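Side-chain contacts in DNA primase (Aquifex aeolicus, PDB 2AU3), which synthesises the short RNA primers that DNA polymerase extends during DNA replication, as a zinc-binding polymerase of the DnaG family: residues S100-V105 / D221-K226; L109-D114 / K159-L164; P192-D195 / R199-G202. All blocks are in the same frame, centred on the assembly; numbering follows the deposited sequence.

Contact 1: S100-V105 / D221-K226; sequences SKDEKV and DSRVFK
Asp102 and Val105, in the first turns of helix 101-122, meet Arg223 and Val224 of the loop between strands 216-218 and 231-232, so the contact fastens a loop of the primase core to the start of a helix. Its polar half is a salt bridge. Asp102 OD1 takes both terminal nitrogens of Arg223: NH2 at a modelled 2.5 Å, too short to be trusted exactly, and NH1 at 3.0 Å in a weak, bent bond. The oxygen comes to the edge of the guanidinium near its plane; the carboxylate is turned 67° from that plane and one oxygen takes both bonds. With CG anti to the backbone N (chi1 -171°), Asp102 has its OD1 brought close to the Arg223 guanidinium, and Arg223 answers with a chain that kinks at chi3. An aspartate suits a first helical turn, where its charge is likely to be favoured by the helix end. Ser100 caps that turn, its OG accepting from Glu103 N at 3.1 Å. The apolar half is slight: Val105 CG1 rests against Val224 CG1 at 4.3 Å, two branched apolar chains, each reaching across with one methyl. Beyond the contact, Val105 also packs on Ala166 of helix 164-168, while Val224 leans on Tyr106 and Leu109 farther along helix 101-122.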
loop_
_atom_site.group_PDB
_atom_site.type_symbol
_atom_site.label_atom_id
_atom_site.label_comp_id
_atom_site.label_asym_id
_atom_site.label_seq_id
_atom_site.Cartn_x
_atom_site.Cartn_y
_atom_site.Cartn_z
ATOM N N SER A 100 1.168 16.201 -21.466
ATOM C CA SER A 100 0.989 17.036 -20.288
ATOM C C SER A 100 2.040 16.735 -19.209
ATOM O O SER A 100 2.480 15.582 -19.053
ATOM C CB SER A 100 -0.400 16.831 -19.712
ATOM O OG SER A 100 -0.526 15.521 -19.211
ATOM N N LYS A 101 2.424 17.772 -18.466
ATOM C CA LYS A 101 3.306 17.617 -17.308
ATOM C C LYS A 101 2.724 16.585 -16.359
ATOM O O LYS A 101 3.425 15.729 -15.825
ATOM C CB LYS A 101 3.457 18.944 -16.580
ATOM C CG LYS A 101 4.245 18.867 -15.278
ATOM C CD LYS A 101 5.276 19.993 -15.207
ATOM C CE LYS A 101 4.837 21.075 -14.264
ATOM N NZ LYS A 101 5.447 22.417 -14.579
ATOM N N ASP A 102 1.422 16.704 -16.164
ATOM C CA ASP A 102 0.630 15.802 -15.367
ATOM C C ASP A 102 0.950 14.327 -15.647
ATOM O O ASP A 102 1.274 13.576 -14.734
ATOM C CB ASP A 102 -0.836 16.113 -15.645
ATOM C CG ASP A 102 -1.769 15.387 -14.730
ATOM O OD1 ASP A 102 -1.381 15.133 -13.577
ATOM O OD2 ASP A 102 -2.924 15.067 -15.082
ATOM N N GLU A 103 0.844 13.927 -16.912
ATOM C CA GLU A 103 1.258 12.602 -17.370
ATOM C C GLU A 103 2.728 12.290 -17.028
ATOM O O GLU A 103 3.063 11.160 -16.651
ATOM C CB GLU A 103 1.089 12.518 -18.888
ATOM C CG GLU A 103 0.517 11.213 -19.407
ATOM C CD GLU A 103 -0.833 10.877 -18.805
ATOM O OE1 GLU A 103 -1.834 11.541 -19.164
ATOM O OE2 GLU A 103 -0.887 9.942 -17.978
ATOM N N LYS A 104 3.596 13.292 -17.184
ATOM C CA LYS A 104 5.028 13.098 -16.965
ATOM C C LYS A 104 5.331 12.845 -15.501
ATOM O O LYS A 104 6.242 12.098 -15.190
ATOM C CB LYS A 104 5.849 14.291 -17.463
ATOM C CG LYS A 104 5.854 14.523 -18.970
ATOM C CD LYS A 104 6.697 15.780 -19.329
ATOM C CE LYS A 104 6.823 16.762 -18.119
ATOM N NZ LYS A 104 7.526 18.065 -18.378
ATOM N N VAL A 105 4.600 13.513 -14.616
ATOM C CA VAL A 105 4.733 13.292 -13.166
ATOM C C VAL A 105 4.600 11.789 -12.823
ATOM O O VAL A 105 5.494 11.186 -12.211
ATOM C CB VAL A 105 3.742 14.202 -12.387
ATOM C CG1 VAL A 105 3.633 13.812 -10.890
ATOM C CG2 VAL A 105 4.186 15.668 -12.506
ATOM N N ASP A 221 2.770 16.295 1.054
ATOM C CA ASP A 221 1.507 16.328 0.302
ATOM C C ASP A 221 1.646 17.205 -0.921
ATOM O O ASP A 221 2.476 18.121 -0.948
ATOM C CB ASP A 221 0.340 16.775 1.169
ATOM C CG ASP A 221 -0.260 15.614 1.978
ATOM O OD1 ASP A 221 0.278 14.474 1.909
ATOM O OD2 ASP A 221 -1.256 15.754 2.712
ATOM N N SER A 222 0.854 16.907 -1.941
ATOM C CA SER A 222 0.945 17.617 -3.212
ATOM C C SER A 222 -0.287 17.268 -4.013
ATOM O O SER A 222 -1.180 16.570 -3.515
ATOM C CB SER A 222 2.198 17.188 -3.968
ATOM O OG SER A 222 2.152 15.804 -4.304
ATOM N N ARG A 223 -0.342 17.738 -5.252
ATOM C CA ARG A 223 -1.432 17.365 -6.140
ATOM C C ARG A 223 -1.584 15.857 -6.281
ATOM O O ARG A 223 -2.696 15.348 -6.245
ATOM C CB ARG A 223 -1.250 17.986 -7.527
ATOM C CG ARG A 223 -2.550 18.091 -8.325
ATOM C CD ARG A 223 -2.402 18.883 -9.643
ATOM N NE ARG A 223 -1.333 18.320 -10.477
ATOM C CZ ARG A 223 -1.485 17.282 -11.297
ATOM N NH1 ARG A 223 -2.672 16.696 -11.431
ATOM N NH2 ARG A 223 -0.455 16.838 -12.003
ATOM N N VAL A 224 -0.466 15.158 -6.458
ATOM C CA VAL A 224 -0.486 13.725 -6.765
ATOM C C VAL A 224 -0.585 12.847 -5.500
ATOM O O VAL A 224 -1.145 11.752 -5.550
ATOM C CB VAL A 224 0.738 13.307 -7.664
ATOM C CG1 VAL A 224 2.065 13.252 -6.882
ATOM C CG2 VAL A 224 0.481 11.975 -8.371
ATOM N N PHE A 225 -0.065 13.347 -4.374
ATOM C CA PHE A 225 0.064 12.538 -3.157
ATOM C C PHE A 225 -0.656 13.184 -1.948
ATOM O O PHE A 225 -0.294 14.275 -1.499
ATOM C CB PHE A 225 1.561 12.309 -2.856
ATOM C CG PHE A 225 1.822 11.492 -1.616
ATOM C CD1 PHE A 225 1.675 10.119 -1.639
ATOM C CD2 PHE A 225 2.208 12.106 -0.427
ATOM C CE1 PHE A 225 1.896 9.358 -0.480
ATOM C CE2 PHE A 225 2.434 11.371 0.717
ATOM C CZ PHE A 225 2.291 9.997 0.697
ATOM N N LYS A 226 -1.688 12.518 -1.430
ATOM C CA LYS A 226 -2.298 12.953 -0.173
ATOM C C LYS A 226 -2.297 11.793 0.815
ATOM O O LYS A 226 -3.033 10.815 0.625
ATOM C CB LYS A 226 -3.722 13.476 -0.398
ATOM C CG LYS A 226 -3.908 14.364 -1.662
ATOM C CD LYS A 226 -4.273 15.793 -1.296
ATOM C CE LYS A 226 -4.350 16.724 -2.534
ATOM N NZ LYS A 226 -5.247 16.237 -3.624
#

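Contact 2: L109-D114 / K159-L164; sequences LDRVCD and KENDLL
Arg111 of helix 101-122 touches Asn161 and Leu163, at the place where helix 151-161 gives way to helix 164-168. The arginine starts with CG anti to its own N (chi1 177°) and then bends at chi2, which brings NE across the Asn161 amide. Near the base of the chain, Leu163 CD1 comes to 3.9 Å from Arg111 CB, a methyl set against the aliphatic root of a residue whose charged end lies well away. Farther out along the chain, Arg111 NE and Asn161 ND2 approach to 3.7 Å. Both are donors, so this is contact without a hydrogen bond; the amide and guanidinium planes stand 84° apart and the two side chains cross nearly at right angles. Asn161 keeps CG beside its backbone N (chi1 -79°), and its ND2 donates to Val157 O, one turn back in its own helix, which fixes the amide. Glu160 carries the opposite charge, but its OE1 remains 6.0 Å from Arg111 NH2, too far for a salt bridge. Asp162 takes positive phi in a Schellman motif and Leu163 is the N-cap residue of the next helix: the arrangement is a Schellman-terminated helix turning at once into another, with the turn packed on the flank of a third helix.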
loop_
_atom_site.group_PDB
_atom_site.type_symbol
_atom_site.label_atom_id
_atom_site.label_comp_id
_atom_site.label_asym_id
_atom_site.label_seq_id
_atom_site.Cartn_x
_atom_site.Cartn_y
_atom_site.Cartn_z
ATOM N N LEU A 109 7.446 9.369 -11.367
ATOM C CA LEU A 109 7.256 8.580 -10.149
ATOM C C LEU A 109 7.595 7.122 -10.408
ATOM O O LEU A 109 8.283 6.492 -9.621
ATOM C CB LEU A 109 5.824 8.743 -9.611
ATOM C CG LEU A 109 5.680 10.043 -8.804
ATOM C CD1 LEU A 109 4.195 10.450 -8.615
ATOM C CD2 LEU A 109 6.402 9.912 -7.437
ATOM N N ASP A 110 7.141 6.605 -11.544
ATOM C CA ASP A 110 7.326 5.204 -11.859
ATOM C C ASP A 110 8.768 4.871 -12.239
ATOM O O ASP A 110 9.287 3.807 -11.863
ATOM C CB ASP A 110 6.367 4.772 -12.966
ATOM C CG ASP A 110 6.443 3.287 -13.226
ATOM O OD1 ASP A 110 5.844 2.501 -12.432
ATOM O OD2 ASP A 110 7.147 2.814 -14.141
ATOM N N ARG A 111 9.410 5.770 -12.985
ATOM C CA ARG A 111 10.803 5.581 -13.357
ATOM C C ARG A 111 11.727 5.662 -12.137
ATOM O O ARG A 111 12.777 5.011 -12.083
ATOM C CB ARG A 111 11.230 6.633 -14.384
ATOM C CG ARG A 111 12.687 6.530 -14.760
ATOM C CD ARG A 111 12.979 5.203 -15.484
ATOM N NE ARG A 111 14.370 5.012 -15.849
ATOM C CZ ARG A 111 15.264 4.372 -15.102
ATOM N NH1 ARG A 111 14.941 3.902 -13.889
ATOM N NH2 ARG A 111 16.495 4.216 -15.568
ATOM N N VAL A 112 11.377 6.535 -11.208
ATOM C CA VAL A 112 12.161 6.703 -10.000
ATOM C C VAL A 112 11.985 5.456 -9.114
ATOM O O VAL A 112 12.929 4.982 -8.507
ATOM C CB VAL A 112 11.768 7.999 -9.256
ATOM C CG1 VAL A 112 12.345 8.033 -7.823
ATOM C CG2 VAL A 112 12.245 9.222 -10.033
ATOM N N CYS A 113 10.787 4.900 -9.104
ATOM C CA CYS A 113 10.546 3.613 -8.442
ATOM C C CYS A 113 11.481 2.514 -8.976
ATOM O O CYS A 113 12.112 1.786 -8.195
ATOM C CB CYS A 113 9.076 3.203 -8.611
ATOM S SG CYS A 113 8.623 1.676 -7.726
ATOM N N ASP A 114 11.630 2.443 -10.300
ATOM C CA ASP A 114 12.504 1.446 -10.950
ATOM C C ASP A 114 13.959 1.651 -10.588
ATOM O O ASP A 114 14.723 0.682 -10.451
ATOM C CB ASP A 114 12.372 1.525 -12.479
ATOM C CG ASP A 114 10.944 1.228 -12.968
ATOM O OD1 ASP A 114 10.201 0.450 -12.308
ATOM O OD2 ASP A 114 10.480 1.757 -14.001
ATOM N N LYS A 159 17.077 13.475 -15.795
ATOM C CA LYS A 159 17.506 14.302 -16.926
ATOM C C LYS A 159 17.561 13.495 -18.225
ATOM O O LYS A 159 17.018 13.934 -19.239
ATOM C CB LYS A 159 18.856 14.986 -16.631
ATOM C CG LYS A 159 18.761 16.078 -15.578
ATOM C CD LYS A 159 20.137 16.672 -15.280
ATOM C CE LYS A 159 20.006 17.951 -14.481
ATOM N NZ LYS A 159 21.285 18.746 -14.431
ATOM N N GLU A 160 18.181 12.309 -18.182
ATOM C CA GLU A 160 18.278 11.408 -19.346
ATOM C C GLU A 160 16.898 11.051 -19.932
ATOM O O GLU A 160 16.781 10.793 -21.124
ATOM C CB GLU A 160 18.973 10.085 -18.967
ATOM C CG GLU A 160 20.500 10.082 -18.965
ATOM C CD GLU A 160 21.081 8.686 -18.682
ATOM O OE1 GLU A 160 20.649 8.021 -17.710
ATOM O OE2 GLU A 160 21.976 8.245 -19.436
ATOM N N ASN A 161 15.889 10.968 -19.059
ATOM C CA ASN A 161 14.538 10.568 -19.439
ATOM C C ASN A 161 13.622 11.766 -19.634
ATOM O O ASN A 161 12.443 11.616 -19.982
ATOM C CB ASN A 161 13.954 9.612 -18.395
ATOM C CG ASN A 161 14.469 8.192 -18.555
ATOM O OD1 ASN A 161 13.913 7.397 -19.315
ATOM N ND2 ASN A 161 15.540 7.867 -17.843
ATOM N N ASP A 162 14.171 12.950 -19.379
ATOM C CA ASP A 162 13.483 14.218 -19.593
ATOM C C ASP A 162 12.311 14.362 -18.620
ATOM O O ASP A 162 11.244 14.865 -18.971
ATOM C CB ASP A 162 13.030 14.352 -21.070
ATOM C CG ASP A 162 12.441 15.705 -21.372
ATOM O OD1 ASP A 162 12.852 16.688 -20.701
ATOM O OD2 ASP A 162 11.538 15.882 -22.235
ATOM N N LEU A 163 12.537 13.924 -17.385
ATOM C CA LEU A 163 11.481 13.794 -16.393
ATOM C C LEU A 163 11.759 14.640 -15.146
ATOM O O LEU A 163 10.982 14.603 -14.205
ATOM C CB LEU A 163 11.322 12.325 -15.992
ATOM C CG LEU A 163 10.780 11.343 -17.045
ATOM C CD1 LEU A 163 10.797 9.895 -16.519
ATOM C CD2 LEU A 163 9.391 11.738 -17.463
ATOM N N LEU A 164 12.859 15.392 -15.140
ATOM C CA LEU A 164 13.269 16.136 -13.934
ATOM C C LEU A 164 12.247 17.195 -13.523
ATOM O O LEU A 164 11.839 17.289 -12.369
ATOM C CB LEU A 164 14.617 16.798 -14.152
ATOM C CG LEU A 164 15.176 17.586 -12.967
ATOM C CD1 LEU A 164 15.208 16.708 -11.675
ATOM C CD2 LEU A 164 16.564 18.110 -13.294
#

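Contact 3: P192-D195 / R199-G202; sequences PIKD and RVIG
Asp195 and Arg199 face each other across the end of a hairpin with their flat groups nearly coplanar, the carboxylate and guanidinium planes only 25° apart. Arg199 NE points in its own plane to Asp195 OD2 at 3.0 Å, reaching the syn side of that oxygen, and NH2 adds a weak bond to the same atom. The other oxygen serves the backbone: Asp195 OD1 accepts from Arg199 N at 2.9 Å, met from well above the carboxylate plane. One short acid thus grips both the main chain and the side chain of its partner, made possible by a chi1 of 65° that tucks CG between backbone N and carbonyl carbon. With an alanine here, Arg199 N and NE would lose these acceptors, and the guanidinium would probably be freer to turn on Tyr106, with which it makes a cation-pi contact.

Next to this pairing Asp195 N bonds Arg199 O at 2.8 Å, and strands 188-194 and 200-207 run on as the central antiparallel pair of a four-stranded sheet. A classic beta bulge interrupts them: Ile201 and Gly202 both lie opposite Ile193, whose O accepts from Ile201 N at 2.8 Å and, weakly, from Gly202 N. Ile193 N returns a bond to Gly202 O at 2.8 Å.

The isoleucines cross at about a right angle, Ile193 CG2 against Ile201 CG1 at 4.1 Å, and both also touch Phe225, an apolar contact suited to branched chains. Lys194 and Val200 lie on the face away from Ile193, where the extended lysine lays CG on Val200 CG2 at 4.1 Å; a long aliphatic stem with a charged tip fits this spot, since NZ continues to a salt bridge with Asp144.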
loop_
_atom_site.group_PDB
_atom_site.type_symbol
_atom_site.label_atom_id
_atom_site.label_comp_id
_atom_site.label_asym_id
_atom_site.label_seq_id
_atom_site.Cartn_x
_atom_site.Cartn_y
_atom_site.Cartn_z
ATOM N N PRO A 192 7.560 2.275 -1.884
ATOM C CA PRO A 192 6.668 3.001 -2.777
ATOM C C PRO A 192 5.250 2.998 -2.249
ATOM O O PRO A 192 4.786 1.983 -1.728
ATOM C CB PRO A 192 6.746 2.190 -4.070
ATOM C CG PRO A 192 8.153 1.629 -4.016
ATOM C CD PRO A 192 8.230 1.164 -2.577
ATOM N N ILE A 193 4.588 4.135 -2.395
ATOM C CA ILE A 193 3.207 4.295 -1.993
ATOM C C ILE A 193 2.383 4.355 -3.260
ATOM O O ILE A 193 2.656 5.190 -4.140
ATOM C CB ILE A 193 3.041 5.586 -1.188
ATOM C CG1 ILE A 193 3.885 5.518 0.098
ATOM C CG2 ILE A 193 1.564 5.826 -0.903
ATOM C CD1 ILE A 193 3.812 6.761 0.992
ATOM N N LYS A 194 1.424 3.430 -3.379
ATOM C CA LYS A 194 0.572 3.320 -4.564
ATOM C C LYS A 194 -0.848 3.723 -4.245
ATOM O O LYS A 194 -1.342 3.441 -3.151
ATOM C CB LYS A 194 0.562 1.882 -5.112
ATOM C CG LYS A 194 1.949 1.422 -5.575
ATOM C CD LYS A 194 1.985 -0.001 -6.090
ATOM C CE LYS A 194 3.435 -0.410 -6.417
ATOM N NZ LYS A 194 3.488 -1.587 -7.326
ATOM N N ASP A 195 -1.541 4.322 -5.211
ATOM C CA ASP A 195 -2.964 4.556 -5.034
ATOM C C ASP A 195 -3.727 3.231 -5.150
ATOM O O ASP A 195 -3.127 2.234 -5.523
ATOM C CB ASP A 195 -3.480 5.636 -5.999
ATOM C CG ASP A 195 -3.402 5.242 -7.452
ATOM O OD1 ASP A 195 -3.256 4.039 -7.795
ATOM O OD2 ASP A 195 -3.502 6.115 -8.350
ATOM N N ARG A 199 -0.985 2.852 -9.051
ATOM C CA ARG A 199 -0.051 3.871 -9.554
ATOM C C ARG A 199 0.792 4.374 -8.415
ATOM O O ARG A 199 0.268 4.761 -7.351
ATOM C CB ARG A 199 -0.770 5.054 -10.188
ATOM C CG ARG A 199 -1.488 4.731 -11.471
ATOM C CD ARG A 199 -2.041 5.988 -12.164
ATOM N NE ARG A 199 -2.762 6.839 -11.211
ATOM C CZ ARG A 199 -3.323 8.002 -11.517
ATOM N NH1 ARG A 199 -3.248 8.465 -12.761
ATOM N NH2 ARG A 199 -3.964 8.702 -10.578
ATOM N N VAL A 200 2.096 4.373 -8.627
ATOM C CA VAL A 200 3.008 4.938 -7.648
ATOM C C VAL A 200 2.720 6.443 -7.550
ATOM O O VAL A 200 2.771 7.156 -8.556
ATOM C CB VAL A 200 4.466 4.675 -8.042
ATOM C CG1 VAL A 200 5.414 5.456 -7.105
ATOM C CG2 VAL A 200 4.758 3.187 -7.950
ATOM N N ILE A 201 2.369 6.914 -6.356
ATOM C CA ILE A 201 2.062 8.325 -6.163
ATOM C C ILE A 201 3.090 9.014 -5.263
ATOM O O ILE A 201 3.053 10.228 -5.108
ATOM C CB ILE A 201 0.624 8.537 -5.611
ATOM C CG1 ILE A 201 0.397 7.727 -4.311
ATOM C CG2 ILE A 201 -0.416 8.209 -6.683
ATOM C CD1 ILE A 201 -0.852 8.171 -3.546
ATOM N N GLY A 202 4.001 8.240 -4.691
ATOM C CA GLY A 202 5.045 8.759 -3.811
ATOM C C GLY A 202 5.758 7.643 -3.088
ATOM O O GLY A 202 5.655 6.449 -3.482
#

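How the contacts relate
From the N terminus, the chain enters helix 101-122, which supplies the first segment of contact 1 and, two turns later, that of contact 2. Contact 2 closes first, when the turn after helix 151-161 returns to the helix. The chain then makes the hairpin of contact 3, a short closure of its own, before 221-226 comes back to complete contact 1. The latter therefore encloses the other two, which follow one another without crossing. Lys104 O lies near Leu163 CD2, linking contacts 1 and 2. Leu109, from the helix segment of contact 2, packs on the backbone of Val200 and Ile201, and Cys113 SG on Pro192 CG, so helix 101-122 is packed against both the sheet and the loop after strand 216-218.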